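Local coordinates for protein lipopolysaccharide heptosyltransferase 2 (Escherichia coli, PDB 1PSW) that transfers the second heptose unit from ADP-L-glycero-beta-D-manno-heptose onto heptosyl-Kdo2-lipid A during assembly of the lipopolysaccharide core, at residues 174-180 against 242-246; 180-186 against 213-219; 202-207 against 231-235. The contacts are given in a common frame with arbitrary orientation. Numbering follows the deposited sequence.

Contact 1 of 3, residues 174-180 against 242-246; sequences FSLSSER and WCRNL
Residues 174-180 form an irregular connection that runs antiparallel to 242-246: the CA atoms of Phe174 and Leu246, Leu176 and Arg244, and Arg180 and Trp242 lie 8.2, 8.1 and 8.8 Å apart, too far for main-chain pairing, so side chains bridge the gap, one reaching a main-chain carbonyl. The connection starts where a Schellman motif, with Ser175 at C-prime (53°/40°), closes helix 164-173. Ser177 OG then accepts from Glu179 N (3.0 Å) in an ST turn, ahead of extended Arg180 (-153°/142°). One hydrogen bond spans the gap, nearly straight, from Arg244 NE to Phe174 O (2.9 Å); chi1 of Arg244 is t, chi2 between wells (121°). Strand 243-245 is an outermost strand of the parallel sheet in the C-terminal Rossmann-like domain of this GT-B enzyme; the connection leads into strand 182-186 of the same sheet. Arg180 stacks its guanidinium flat on the Trp242 indole, centres 3.7 Å apart, planes at 8°. Trp242 has chi1 m (-68°) and chi2 119°; Arg180 is m, t, p at chi1 to chi3, the p turn bending it over the indole. The cation-pi contact is over the five-membered ring; Arg180 CD makes a CH-pi contact 3.5 Å from the six-membered centroid. Arg180 NH2 is also bonded to Tyr214 O. Phe174 CD1 and Leu246 CD2 make the apolar contact (3.9 Å), beside Leu258; Leu176 CD2 touches the aliphatic CD of Arg244 at 4.0 Å.

Contact 2 of 3, residues 180-186 against 213-219; sequences RPMIGFC and GYQVVLF
Phe185 (chi1 m) packs against strand 215-218, taking Val216 CG1 over its ring face (CH-pi, 3.7 Å to the centroid) and Leu218 CD2 at 3.7 Å from its CB. On the same face Ile183 CG1 meets Tyr214 CD1 at 3.7 Å. On the other, Met182, present as selenomethionine, places SE 4.2 Å from Val217 CG2, and an ideal CB on Gly184 would clash with Phe219 CE2. The axes of the short parallel segments 182-186 and 215-218 approach to 4.7 Å and cross at -30°, pairing Met182 with Gln215, Ile183 with Val216, Gly184 with Val217 and Phe185 with Leu218. Ladder bonds are Gln215 N-Pro181 O and Ile183 N-Gln215 O (both 2.9 Å), Val217 N-Ile183 O (3.0 Å), and Phe185 N-Val217 O and Phe219 N-Phe185 O (both 2.8 Å). At the polar edge, Gln215 NE2 (chi1 p) donates to Arg180 O (2.7 Å) and Arg180 NH2 to Tyr214 O (2.8 Å). With helix 199-211 between them, these strands form a beta-alpha-beta crossover of the Rossmann-like domain.

Contact 3 of 3, residues 202-207 against 231-235; sequences YAELAK and ILAAL
Ile231, on helix 225-232, comes closest along the backbone to helix 199-211, with its CA 5.1 Å from that of Ala203. Its CD1 (chi1 m, chi2 t) touches Tyr202 CB at 3.9 Å, and its CG2 lies 4.2 Å from Ala203 CB. Leu232 opens a type I beta turn that closes at Leu235, where Leu235 N bonds to Leu232 O at 3.0 Å. The turn presents Ala234, whose CB meets Ala203 CB at 3.6 Å; two small residues permit this close approach. Ala234 O lies 3.1 Å from Lys207 CE, and a water joins Lys207 NZ (2.9 Å) to Ala234 O (2.7 Å); the lysine reaches it with chi2 to chi4 all t. Leu235 (m, t) then sets CD2 3.5 Å from Ala203 O and 3.6 Å from Lys207 CG, with CD1 4.4 Å from Ala206 CB. Leu235 also packs on Cys243 of strand 243-245. The contact thus joins helix 199-211 to helix 225-232 and the turn that follows it, on one face of a Rossmann-like parallel sheet.

In the fold
The three contacts lie where strands 182-186, 215-218 and 243-245 build the C-terminal sheet of this GT-B fold: one within the sheet, one at its edge strand, one on a face. Contact 2 is the buried interior, held by main-chain bonds between neighbouring strands. Contact 1, more open to the surface, relies on arginine side chains rather than a ladder; the two share Arg180, and Ser177 O bonds to Gln215 NE2. Contact 3 is also largely buried, but joins a helix to a helix and turn through aliphatic packing, with water at its margin. Phe185 of contact 2 reaches Tyr202 and Ala206 there, while Leu232 and Leu235 press on Cys243 of contact 1. Along the chain, contacts 2 and 3 nest within contact 1.

Contact 1 of 3, residues 174-180 against 242-246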
ATOM      1  N   PHE A 174       8.100 -13.386 -15.485  1.00 17.19           N
ATOM      2  CA  PHE A 174       9.271 -13.064 -14.695  1.00 18.65           C
ATOM      3  C   PHE A 174      10.196 -14.255 -14.458  1.00 19.21           C
ATOM      4  O   PHE A 174      10.990 -14.277 -13.520  1.00 20.20           O
ATOM      5  CB  PHE A 174       8.823 -12.385 -13.399  1.00 17.06           C
ATOM      6  CG  PHE A 174       8.411 -10.960 -13.606  1.00 16.37           C
ATOM      7  CD1 PHE A 174       9.378  -9.961 -13.686  1.00 15.62           C
ATOM      8  CD2 PHE A 174       7.077 -10.625 -13.839  1.00 13.86           C
ATOM      9  CE1 PHE A 174       9.022  -8.651 -13.999  1.00 16.10           C
ATOM     10  CE2 PHE A 174       6.711  -9.318 -14.152  1.00 13.49           C
ATOM     11  CZ  PHE A 174       7.685  -8.333 -14.237  1.00 16.88           C
ATOM     12  N   SER A 175      10.084 -15.240 -15.346  1.00 19.10           N
ATOM     13  CA  SER A 175      10.921 -16.431 -15.310  1.00 21.73           C
ATOM     14  C   SER A 175      10.937 -17.170 -13.984  1.00 21.73           C
ATOM     15  O   SER A 175      11.987 -17.643 -13.544  1.00 20.05           O
ATOM     16  CB  SER A 175      12.351 -16.059 -15.698  1.00 21.89           C
ATOM     17  OG  SER A 175      12.384 -15.467 -16.978  1.00 25.79           O
ATOM     18  N   LEU A 176       9.775 -17.265 -13.353  1.00 20.72           N
ATOM     19  CA  LEU A 176       9.669 -17.963 -12.086  1.00 22.85           C
ATOM     20  C   LEU A 176       9.223 -19.397 -12.318  1.00 23.59           C
ATOM     21  O   LEU A 176       8.355 -19.660 -13.153  1.00 23.77           O
ATOM     22  CB  LEU A 176       8.674 -17.254 -11.166  1.00 21.54           C
ATOM     23  CG  LEU A 176       9.087 -15.852 -10.717  1.00 23.02           C
ATOM     24  CD1 LEU A 176       7.969 -15.216  -9.902  1.00 21.89           C
ATOM     25  CD2 LEU A 176      10.365 -15.941  -9.894  1.00 23.09           C
ATOM     26  N   SER A 177       9.828 -20.317 -11.575  1.00 24.75           N
ATOM     27  CA  SER A 177       9.509 -21.735 -11.678  1.00 25.85           C
ATOM     28  C   SER A 177       8.298 -22.109 -10.834  1.00 26.16           C
ATOM     29  O   SER A 177       8.104 -21.571  -9.744  1.00 26.11           O
ATOM     30  CB  SER A 177      10.705 -22.571 -11.222  1.00 25.56           C
ATOM     31  OG  SER A 177      10.353 -23.944 -11.140  1.00 26.64           O
ATOM     32  N   SER A 178       7.487 -23.038 -11.332  1.00 27.71           N
ATOM     33  CA  SER A 178       6.313 -23.493 -10.596  1.00 29.24           C
ATOM     34  C   SER A 178       6.663 -24.765  -9.829  1.00 28.79           C
ATOM     35  O   SER A 178       5.807 -25.359  -9.179  1.00 28.70           O
ATOM     36  CB  SER A 178       5.156 -23.791 -11.554  1.00 31.44           C
ATOM     37  OG  SER A 178       4.837 -22.661 -12.354  1.00 35.01           O
ATOM     38  N   GLU A 179       7.924 -25.181  -9.908  1.00 29.04           N
ATOM     39  CA  GLU A 179       8.363 -26.392  -9.225  1.00 29.35           C
ATOM     40  C   GLU A 179       8.451 -26.250  -7.702  1.00 29.59           C
ATOM     41  O   GLU A 179       8.668 -27.236  -6.997  1.00 28.35           O
ATOM     42  CB  GLU A 179       9.710 -26.860  -9.795  1.00 32.90           C
ATOM     43  CG  GLU A 179       9.625 -27.422 -11.219  1.00 37.11           C
ATOM     44  CD  GLU A 179      10.975 -27.859 -11.775  1.00 40.18           C
ATOM     45  OE1 GLU A 179      11.657 -28.676 -11.120  1.00 40.91           O
ATOM     46  OE2 GLU A 179      11.357 -27.393 -12.874  1.00 41.52           O
ATOM     47  N   ARG A 180       8.290 -25.035  -7.189  1.00 27.57           N
ATOM     48  CA  ARG A 180       8.331 -24.822  -5.746  1.00 27.03           C
ATOM     49  C   ARG A 180       7.512 -23.602  -5.332  1.00 25.79           C
ATOM     50  O   ARG A 180       7.474 -22.596  -6.047  1.00 24.85           O
ATOM     51  CB  ARG A 180       9.790 -24.698  -5.257  1.00 28.70           C
ATOM     52  CG  ARG A 180      10.430 -26.066  -5.000  1.00 32.08           C
ATOM     53  CD  ARG A 180      11.956 -26.074  -5.022  1.00 34.33           C
ATOM     54  NE  ARG A 180      12.551 -25.260  -3.976  1.00 33.16           N
ATOM     55  CZ  ARG A 180      13.572 -25.639  -3.209  1.00 32.61           C
ATOM     56  NH1 ARG A 180      14.131 -26.833  -3.356  1.00 30.64           N
ATOM     57  NH2 ARG A 180      14.040 -24.817  -2.281  1.00 28.78           N
ATOM     58  N   TRP A 242      17.254 -20.296  -6.183  1.00 28.74           N
ATOM     59  CA  TRP A 242      15.902 -20.262  -5.640  1.00 26.35           C
ATOM     60  C   TRP A 242      15.551 -18.926  -4.993  1.00 25.09           C
ATOM     61  O   TRP A 242      14.657 -18.851  -4.148  1.00 23.69           O
ATOM     62  CB  TRP A 242      15.718 -21.389  -4.624  1.00 26.58           C
ATOM     63  CG  TRP A 242      15.732 -22.755  -5.240  1.00 28.95           C
ATOM     64  CD1 TRP A 242      16.610 -23.771  -4.975  1.00 28.60           C
ATOM     65  CD2 TRP A 242      14.792 -23.275  -6.186  1.00 29.04           C
ATOM     66  NE1 TRP A 242      16.268 -24.894  -5.693  1.00 30.81           N
ATOM     67  CE2 TRP A 242      15.156 -24.617  -6.445  1.00 29.43           C
ATOM     68  CE3 TRP A 242      13.671 -22.739  -6.839  1.00 28.37           C
ATOM     69  CZ2 TRP A 242      14.442 -25.429  -7.328  1.00 29.55           C
ATOM     70  CZ3 TRP A 242      12.958 -23.550  -7.719  1.00 29.40           C
ATOM     71  CH2 TRP A 242      13.349 -24.882  -7.953  1.00 29.51           C
ATOM     72  N   CYS A 243      16.261 -17.875  -5.386  1.00 23.82           N
ATOM     73  CA  CYS A 243      16.002 -16.538  -4.863  1.00 25.23           C
ATOM     74  C   CYS A 243      16.098 -15.538  -6.013  1.00 26.28           C
ATOM     75  O   CYS A 243      17.163 -15.351  -6.597  1.00 26.79           O
ATOM     76  CB  CYS A 243      17.000 -16.168  -3.758  1.00 24.91           C
ATOM     77  SG  CYS A 243      16.647 -14.548  -3.001  1.00 29.67           S
ATOM     78  N   ARG A 244      14.977 -14.900  -6.337  1.00 24.19           N
ATOM     79  CA  ARG A 244      14.924 -13.934  -7.428  1.00 23.73           C
ATOM     80  C   ARG A 244      14.708 -12.503  -6.950  1.00 23.32           C
ATOM     81  O   ARG A 244      13.801 -12.227  -6.160  1.00 22.35           O
ATOM     82  CB  ARG A 244      13.811 -14.325  -8.403  1.00 25.95           C
ATOM     83  CG  ARG A 244      13.680 -13.422  -9.617  1.00 28.63           C
ATOM     84  CD  ARG A 244      13.849 -14.206 -10.911  1.00 32.79           C
ATOM     85  NE  ARG A 244      13.408 -13.449 -12.082  1.00 34.83           N
ATOM     86  CZ  ARG A 244      14.036 -12.386 -12.576  1.00 36.57           C
ATOM     87  NH1 ARG A 244      15.150 -11.946 -12.003  1.00 37.22           N
ATOM     88  NH2 ARG A 244      13.545 -11.759 -13.639  1.00 36.42           N
ATOM     89  N   ASN A 245      15.549 -11.600  -7.440  1.00 21.98           N
ATOM     90  CA  ASN A 245      15.456 -10.189  -7.090  1.00 21.42           C
ATOM     91  C   ASN A 245      14.621  -9.452  -8.139  1.00 21.10           C
ATOM     92  O   ASN A 245      15.103  -9.169  -9.234  1.00 21.84           O
ATOM     93  CB  ASN A 245      16.864  -9.579  -7.002  1.00 21.77           C
ATOM     94  CG  ASN A 245      16.851  -8.107  -6.618  1.00 23.08           C
ATOM     95  OD1 ASN A 245      15.820  -7.561  -6.218  1.00 21.26           O
ATOM     96  ND2 ASN A 245      18.008  -7.457  -6.731  1.00 23.48           N
ATOM     97  N   LEU A 246      13.368  -9.145  -7.810  1.00 20.80           N
ATOM     98  CA  LEU A 246      12.500  -8.435  -8.739  1.00 18.80           C
ATOM     99  C   LEU A 246      12.343  -6.959  -8.359  1.00 19.73           C
ATOM    100  O   LEU A 246      11.519  -6.252  -8.933  1.00 20.34           O
ATOM    101  CB  LEU A 246      11.124  -9.117  -8.818  1.00 20.16           C
ATOM    102  CG  LEU A 246      11.107 -10.554  -9.356  1.00 20.16           C
ATOM    103  CD1 LEU A 246       9.680 -11.071  -9.435  1.00 21.39           C
ATOM    104  CD2 LEU A 246      11.765 -10.593 -10.729  1.00 21.07           C
TER

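Contact 2 of 3, residues 180-186 against 213-219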
ATOM      1  N   ARG A 180       8.290 -25.035  -7.189  1.00 27.57           N
ATOM      2  CA  ARG A 180       8.331 -24.822  -5.746  1.00 27.03           C
ATOM      3  C   ARG A 180       7.512 -23.602  -5.332  1.00 25.79           C
ATOM      4  O   ARG A 180       7.474 -22.596  -6.047  1.00 24.85           O
ATOM      5  CB  ARG A 180       9.790 -24.698  -5.257  1.00 28.70           C
ATOM      6  CG  ARG A 180      10.430 -26.066  -5.000  1.00 32.08           C
ATOM      7  CD  ARG A 180      11.956 -26.074  -5.022  1.00 34.33           C
ATOM      8  NE  ARG A 180      12.551 -25.260  -3.976  1.00 33.16           N
ATOM      9  CZ  ARG A 180      13.572 -25.639  -3.209  1.00 32.61           C
ATOM     10  NH1 ARG A 180      14.131 -26.833  -3.356  1.00 30.64           N
ATOM     11  NH2 ARG A 180      14.040 -24.817  -2.281  1.00 28.78           N
ATOM     12  N   PRO A 181       6.812 -23.695  -4.186  1.00 23.05           N
ATOM     13  CA  PRO A 181       5.990 -22.595  -3.669  1.00 22.72           C
ATOM     14  C   PRO A 181       6.862 -21.385  -3.354  1.00 21.40           C
ATOM     15  O   PRO A 181       8.030 -21.532  -2.995  1.00 21.28           O
ATOM     16  CB  PRO A 181       5.332 -23.202  -2.429  1.00 22.03           C
ATOM     17  CG  PRO A 181       6.323 -24.239  -1.986  1.00 23.87           C
ATOM     18  CD  PRO A 181       6.724 -24.869  -3.299  1.00 24.64           C
HETATM   19  N   MSE A 182       6.288 -20.194  -3.475  1.00 19.72           N
HETATM   20  CA  MSE A 182       7.038 -18.974  -3.251  1.00 20.70           C
HETATM   21  C   MSE A 182       6.718 -18.197  -1.990  1.00 18.33           C
HETATM   22  O   MSE A 182       5.566 -18.099  -1.557  1.00 17.04           O
HETATM   23  CB  MSE A 182       6.846 -18.019  -4.429  1.00 22.15           C
HETATM   24  CG  MSE A 182       6.860 -18.695  -5.781  1.00 33.84           C
HETATM   25 SE   MSE A 182       6.556 -17.433  -7.217  1.00 50.99          SE
HETATM   26  CE  MSE A 182       4.763 -16.931  -6.829  1.00 41.24           C
ATOM     27  N   ILE A 183       7.763 -17.621  -1.417  1.00 16.73           N
ATOM     28  CA  ILE A 183       7.633 -16.771  -0.247  1.00 16.04           C
ATOM     29  C   ILE A 183       8.151 -15.436  -0.771  1.00 16.95           C
ATOM     30  O   ILE A 183       9.184 -15.386  -1.443  1.00 17.96           O
ATOM     31  CB  ILE A 183       8.522 -17.250   0.910  1.00 17.33           C
ATOM     32  CG1 ILE A 183       8.062 -18.644   1.381  1.00 17.67           C
ATOM     33  CG2 ILE A 183       8.469 -16.232   2.045  1.00 17.46           C
ATOM     34  CD1 ILE A 183       6.691 -18.655   2.044  1.00 19.97           C
ATOM     35  N   GLY A 184       7.426 -14.361  -0.501  1.00 15.26           N
ATOM     36  CA  GLY A 184       7.875 -13.067  -0.968  1.00 14.61           C
ATOM     37  C   GLY A 184       8.454 -12.222   0.156  1.00 15.34           C
ATOM     38  O   GLY A 184       7.948 -12.250   1.272  1.00 13.50           O
ATOM     39  N   PHE A 185       9.533 -11.495  -0.137  1.00 15.31           N
ATOM     40  CA  PHE A 185      10.181 -10.599   0.828  1.00 16.13           C
ATOM     41  C   PHE A 185      10.072  -9.169   0.292  1.00 17.15           C
ATOM     42  O   PHE A 185      10.188  -8.945  -0.909  1.00 18.02           O
ATOM     43  CB  PHE A 185      11.687 -10.907   0.978  1.00 15.77           C
ATOM     44  CG  PHE A 185      12.014 -12.187   1.712  1.00 16.27           C
ATOM     45  CD1 PHE A 185      11.017 -12.992   2.241  1.00 16.47           C
ATOM     46  CD2 PHE A 185      13.348 -12.574   1.877  1.00 14.33           C
ATOM     47  CE1 PHE A 185      11.331 -14.177   2.927  1.00 13.90           C
ATOM     48  CE2 PHE A 185      13.679 -13.751   2.556  1.00 16.62           C
ATOM     49  CZ  PHE A 185      12.665 -14.552   3.083  1.00 16.04           C
ATOM     50  N   CYS A 186       9.866  -8.207   1.184  1.00 17.39           N
ATOM     51  CA  CYS A 186       9.791  -6.792   0.814  1.00 19.91           C
ATOM     52  C   CYS A 186      10.755  -6.122   1.789  1.00 20.36           C
ATOM     53  O   CYS A 186      10.339  -5.514   2.769  1.00 20.72           O
ATOM     54  CB  CYS A 186       8.373  -6.254   1.020  1.00 19.74           C
ATOM     55  SG  CYS A 186       7.092  -7.083   0.051  1.00 25.14           S
ATOM     56  N   GLY A 213      12.148 -26.153   1.247  1.00 25.99           N
ATOM     57  CA  GLY A 213      11.473 -26.478   0.001  1.00 24.75           C
ATOM     58  C   GLY A 213      10.777 -25.313  -0.689  1.00 24.22           C
ATOM     59  O   GLY A 213      10.047 -25.518  -1.656  1.00 23.58           O
ATOM     60  N   TYR A 214      11.001 -24.096  -0.203  1.00 23.00           N
ATOM     61  CA  TYR A 214      10.397 -22.907  -0.794  1.00 22.83           C
ATOM     62  C   TYR A 214      11.404 -22.174  -1.678  1.00 22.73           C
ATOM     63  O   TYR A 214      12.595 -22.484  -1.671  1.00 22.86           O
ATOM     64  CB  TYR A 214       9.930 -21.947   0.317  1.00 22.00           C
ATOM     65  CG  TYR A 214       8.746 -22.435   1.121  1.00 23.83           C
ATOM     66  CD1 TYR A 214       7.440 -22.243   0.660  1.00 22.53           C
ATOM     67  CD2 TYR A 214       8.927 -23.108   2.335  1.00 23.47           C
ATOM     68  CE1 TYR A 214       6.345 -22.711   1.385  1.00 25.45           C
ATOM     69  CE2 TYR A 214       7.835 -23.579   3.066  1.00 25.23           C
ATOM     70  CZ  TYR A 214       6.552 -23.378   2.584  1.00 25.46           C
ATOM     71  OH  TYR A 214       5.470 -23.849   3.288  1.00 27.91           O
ATOM     72  N   GLN A 215      10.911 -21.219  -2.464  1.00 20.66           N
ATOM     73  CA  GLN A 215      11.775 -20.373  -3.274  1.00 21.40           C
ATOM     74  C   GLN A 215      11.422 -18.969  -2.786  1.00 20.56           C
ATOM     75  O   GLN A 215      10.318 -18.744  -2.287  1.00 19.49           O
ATOM     76  CB  GLN A 215      11.504 -20.525  -4.774  1.00 23.68           C
ATOM     77  CG  GLN A 215      10.142 -20.060  -5.262  1.00 23.20           C
ATOM     78  CD  GLN A 215      10.051 -20.092  -6.777  1.00 25.37           C
ATOM     79  OE1 GLN A 215      10.779 -19.373  -7.464  1.00 27.45           O
ATOM     80  NE2 GLN A 215       9.166 -20.932  -7.307  1.00 22.53           N
ATOM     81  N   VAL A 216      12.351 -18.033  -2.916  1.00 19.83           N
ATOM     82  CA  VAL A 216      12.130 -16.674  -2.437  1.00 18.88           C
ATOM     83  C   VAL A 216      12.132 -15.657  -3.573  1.00 19.49           C
ATOM     84  O   VAL A 216      12.853 -15.806  -4.564  1.00 19.20           O
ATOM     85  CB  VAL A 216      13.220 -16.305  -1.384  1.00 18.90           C
ATOM     86  CG1 VAL A 216      13.091 -14.851  -0.947  1.00 18.43           C
ATOM     87  CG2 VAL A 216      13.091 -17.236  -0.184  1.00 19.72           C
ATOM     88  N   VAL A 217      11.292 -14.638  -3.430  1.00 17.29           N
ATOM     89  CA  VAL A 217      11.195 -13.572  -4.410  1.00 17.58           C
ATOM     90  C   VAL A 217      11.245 -12.261  -3.643  1.00 16.55           C
ATOM     91  O   VAL A 217      10.517 -12.077  -2.670  1.00 16.56           O
ATOM     92  CB  VAL A 217       9.865 -13.647  -5.203  1.00 18.96           C
ATOM     93  CG1 VAL A 217       9.814 -12.537  -6.247  1.00 18.52           C
ATOM     94  CG2 VAL A 217       9.723 -15.011  -5.863  1.00 22.45           C
ATOM     95  N   LEU A 218      12.105 -11.351  -4.090  1.00 16.47           N
ATOM     96  CA  LEU A 218      12.282 -10.051  -3.441  1.00 17.40           C
ATOM     97  C   LEU A 218      11.550  -8.988  -4.245  1.00 17.48           C
ATOM     98  O   LEU A 218      11.783  -8.857  -5.446  1.00 18.93           O
ATOM     99  CB  LEU A 218      13.776  -9.701  -3.377  1.00 17.37           C
ATOM    100  CG  LEU A 218      14.695 -10.845  -2.925  1.00 19.87           C
ATOM    101  CD1 LEU A 218      16.166 -10.466  -3.086  1.00 19.73           C
ATOM    102  CD2 LEU A 218      14.386 -11.195  -1.467  1.00 17.53           C
ATOM    103  N   PHE A 219      10.668  -8.239  -3.583  1.00 17.25           N
ATOM    104  CA  PHE A 219       9.900  -7.180  -4.236  1.00 17.01           C
ATOM    105  C   PHE A 219      10.357  -5.820  -3.734  1.00 17.89           C
ATOM    106  O   PHE A 219      10.784  -5.689  -2.585  1.00 16.51           O
ATOM    107  CB  PHE A 219       8.401  -7.311  -3.940  1.00 16.67           C
ATOM    108  CG  PHE A 219       7.784  -8.585  -4.434  1.00 18.60           C
ATOM    109  CD1 PHE A 219       7.581  -8.792  -5.791  1.00 18.17           C
ATOM    110  CD2 PHE A 219       7.383  -9.572  -3.532  1.00 18.42           C
ATOM    111  CE1 PHE A 219       6.986  -9.964  -6.249  1.00 17.68           C
ATOM    112  CE2 PHE A 219       6.786 -10.747  -3.977  1.00 18.65           C
ATOM    113  CZ  PHE A 219       6.587 -10.943  -5.337  1.00 18.04           C
TER

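Contact 3 of 3, residues 202-207 against 231-235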
ATOM      1  N   TYR A 202      17.384 -11.074   6.344  1.00 17.14           N
ATOM      2  CA  TYR A 202      16.555 -11.570   5.246  1.00 17.79           C
ATOM      3  C   TYR A 202      17.288 -12.709   4.532  1.00 19.24           C
ATOM      4  O   TYR A 202      16.663 -13.681   4.108  1.00 19.57           O
ATOM      5  CB  TYR A 202      16.226 -10.452   4.235  1.00 17.58           C
ATOM      6  CG  TYR A 202      14.978  -9.645   4.575  1.00 16.98           C
ATOM      7  CD1 TYR A 202      13.703 -10.234   4.523  1.00 17.65           C
ATOM      8  CD2 TYR A 202      15.069  -8.304   4.962  1.00 16.59           C
ATOM      9  CE1 TYR A 202      12.547  -9.504   4.850  1.00 14.20           C
ATOM     10  CE2 TYR A 202      13.921  -7.567   5.293  1.00 13.25           C
ATOM     11  CZ  TYR A 202      12.672  -8.169   5.236  1.00 14.54           C
ATOM     12  OH  TYR A 202      11.542  -7.451   5.572  1.00 15.19           O
ATOM     13  N   ALA A 203      18.610 -12.600   4.411  1.00 19.32           N
ATOM     14  CA  ALA A 203      19.392 -13.639   3.744  1.00 20.34           C
ATOM     15  C   ALA A 203      19.342 -14.954   4.517  1.00 20.83           C
ATOM     16  O   ALA A 203      19.144 -16.018   3.933  1.00 20.08           O
ATOM     17  CB  ALA A 203      20.837 -13.183   3.574  1.00 19.64           C
ATOM     18  N   GLU A 204      19.530 -14.873   5.830  1.00 21.18           N
ATOM     19  CA  GLU A 204      19.492 -16.052   6.686  1.00 21.99           C
ATOM     20  C   GLU A 204      18.109 -16.704   6.599  1.00 22.06           C
ATOM     21  O   GLU A 204      17.986 -17.929   6.523  1.00 21.63           O
ATOM     22  CB  GLU A 204      19.802 -15.653   8.134  1.00 24.47           C
ATOM     23  CG  GLU A 204      19.678 -16.769   9.166  1.00 29.32           C
ATOM     24  CD  GLU A 204      20.506 -17.992   8.818  1.00 35.21           C
ATOM     25  OE1 GLU A 204      21.709 -17.834   8.512  1.00 37.15           O
ATOM     26  OE2 GLU A 204      19.957 -19.115   8.859  1.00 37.02           O
ATOM     27  N   LEU A 205      17.063 -15.883   6.605  1.00 19.72           N
ATOM     28  CA  LEU A 205      15.700 -16.404   6.512  1.00 19.60           C
ATOM     29  C   LEU A 205      15.484 -17.103   5.173  1.00 18.79           C
ATOM     30  O   LEU A 205      14.795 -18.120   5.095  1.00 18.56           O
ATOM     31  CB  LEU A 205      14.667 -15.277   6.675  1.00 19.09           C
ATOM     32  CG  LEU A 205      13.191 -15.722   6.614  1.00 18.95           C
ATOM     33  CD1 LEU A 205      12.927 -16.785   7.672  1.00 18.47           C
ATOM     34  CD2 LEU A 205      12.267 -14.534   6.827  1.00 19.89           C
ATOM     35  N   ALA A 206      16.065 -16.547   4.115  1.00 18.38           N
ATOM     36  CA  ALA A 206      15.922 -17.144   2.792  1.00 19.56           C
ATOM     37  C   ALA A 206      16.590 -18.524   2.761  1.00 19.81           C
ATOM     38  O   ALA A 206      16.044 -19.477   2.194  1.00 20.76           O
ATOM     39  CB  ALA A 206      16.536 -16.229   1.729  1.00 17.18           C
ATOM     40  N   LYS A 207      17.768 -18.635   3.370  1.00 21.23           N
ATOM     41  CA  LYS A 207      18.479 -19.913   3.402  1.00 22.16           C
ATOM     42  C   LYS A 207      17.622 -20.963   4.091  1.00 22.94           C
ATOM     43  O   LYS A 207      17.529 -22.108   3.643  1.00 21.74           O
ATOM     44  CB  LYS A 207      19.804 -19.786   4.162  1.00 24.07           C
ATOM     45  CG  LYS A 207      20.790 -18.845   3.527  1.00 26.73           C
ATOM     46  CD  LYS A 207      22.060 -18.751   4.352  1.00 29.26           C
ATOM     47  CE  LYS A 207      23.015 -17.756   3.731  1.00 31.92           C
ATOM     48  NZ  LYS A 207      24.210 -17.496   4.575  1.00 33.10           N
ATOM     49  N   ILE A 231      21.331  -9.083  -0.522  1.00 23.05           N
ATOM     50  CA  ILE A 231      20.719 -10.252   0.102  1.00 23.60           C
ATOM     51  C   ILE A 231      21.158 -11.505  -0.658  1.00 24.72           C
ATOM     52  O   ILE A 231      21.584 -12.498  -0.058  1.00 25.75           O
ATOM     53  CB  ILE A 231      19.168 -10.141   0.088  1.00 23.00           C
ATOM     54  CG1 ILE A 231      18.731  -8.995   1.006  1.00 23.69           C
ATOM     55  CG2 ILE A 231      18.535 -11.455   0.524  1.00 22.77           C
ATOM     56  CD1 ILE A 231      17.247  -8.652   0.935  1.00 21.42           C
ATOM     57  N   LEU A 232      21.061 -11.455  -1.983  1.00 25.79           N
ATOM     58  CA  LEU A 232      21.457 -12.583  -2.835  1.00 28.45           C
ATOM     59  C   LEU A 232      22.934 -12.937  -2.698  1.00 28.87           C
ATOM     60  O   LEU A 232      23.307 -14.106  -2.757  1.00 28.47           O
ATOM     61  CB  LEU A 232      21.174 -12.256  -4.302  1.00 31.06           C
ATOM     62  CG  LEU A 232      19.912 -12.820  -4.938  1.00 33.31           C
ATOM     63  CD1 LEU A 232      19.741 -12.181  -6.297  1.00 35.56           C
ATOM     64  CD2 LEU A 232      20.008 -14.340  -5.066  1.00 33.34           C
ATOM     65  N   ALA A 233      23.768 -11.915  -2.538  1.00 30.61           N
ATOM     66  CA  ALA A 233      25.206 -12.112  -2.412  1.00 32.21           C
ATOM     67  C   ALA A 233      25.581 -12.891  -1.151  1.00 32.67           C
ATOM     68  O   ALA A 233      26.722 -13.324  -1.002  1.00 34.60           O
ATOM     69  CB  ALA A 233      25.915 -10.766  -2.422  1.00 30.52           C
ATOM     70  N   ALA A 234      24.626 -13.069  -0.246  1.00 31.18           N
ATOM     71  CA  ALA A 234      24.894 -13.786   0.993  1.00 30.13           C
ATOM     72  C   ALA A 234      24.537 -15.261   0.886  1.00 30.27           C
ATOM     73  O   ALA A 234      24.759 -16.033   1.820  1.00 30.89           O
ATOM     74  CB  ALA A 234      24.122 -13.148   2.139  1.00 30.58           C
ATOM     75  N   LEU A 235      23.981 -15.655  -0.254  1.00 30.49           N
ATOM     76  CA  LEU A 235      23.585 -17.044  -0.460  1.00 31.60           C
ATOM     77  C   LEU A 235      24.576 -17.732  -1.386  1.00 32.43           C
ATOM     78  O   LEU A 235      25.253 -17.071  -2.170  1.00 32.69           O
ATOM     79  CB  LEU A 235      22.186 -17.111  -1.081  1.00 32.32           C
ATOM     80  CG  LEU A 235      21.103 -16.192  -0.505  1.00 32.52           C
ATOM     81  CD1 LEU A 235      19.782 -16.513  -1.178  1.00 32.83           C
ATOM     82  CD2 LEU A 235      20.996 -16.353   0.996  1.00 30.93           C
TER
HETATM   83  O   HOH W   1      26.243 -15.512   4.029  1.00 50.52           O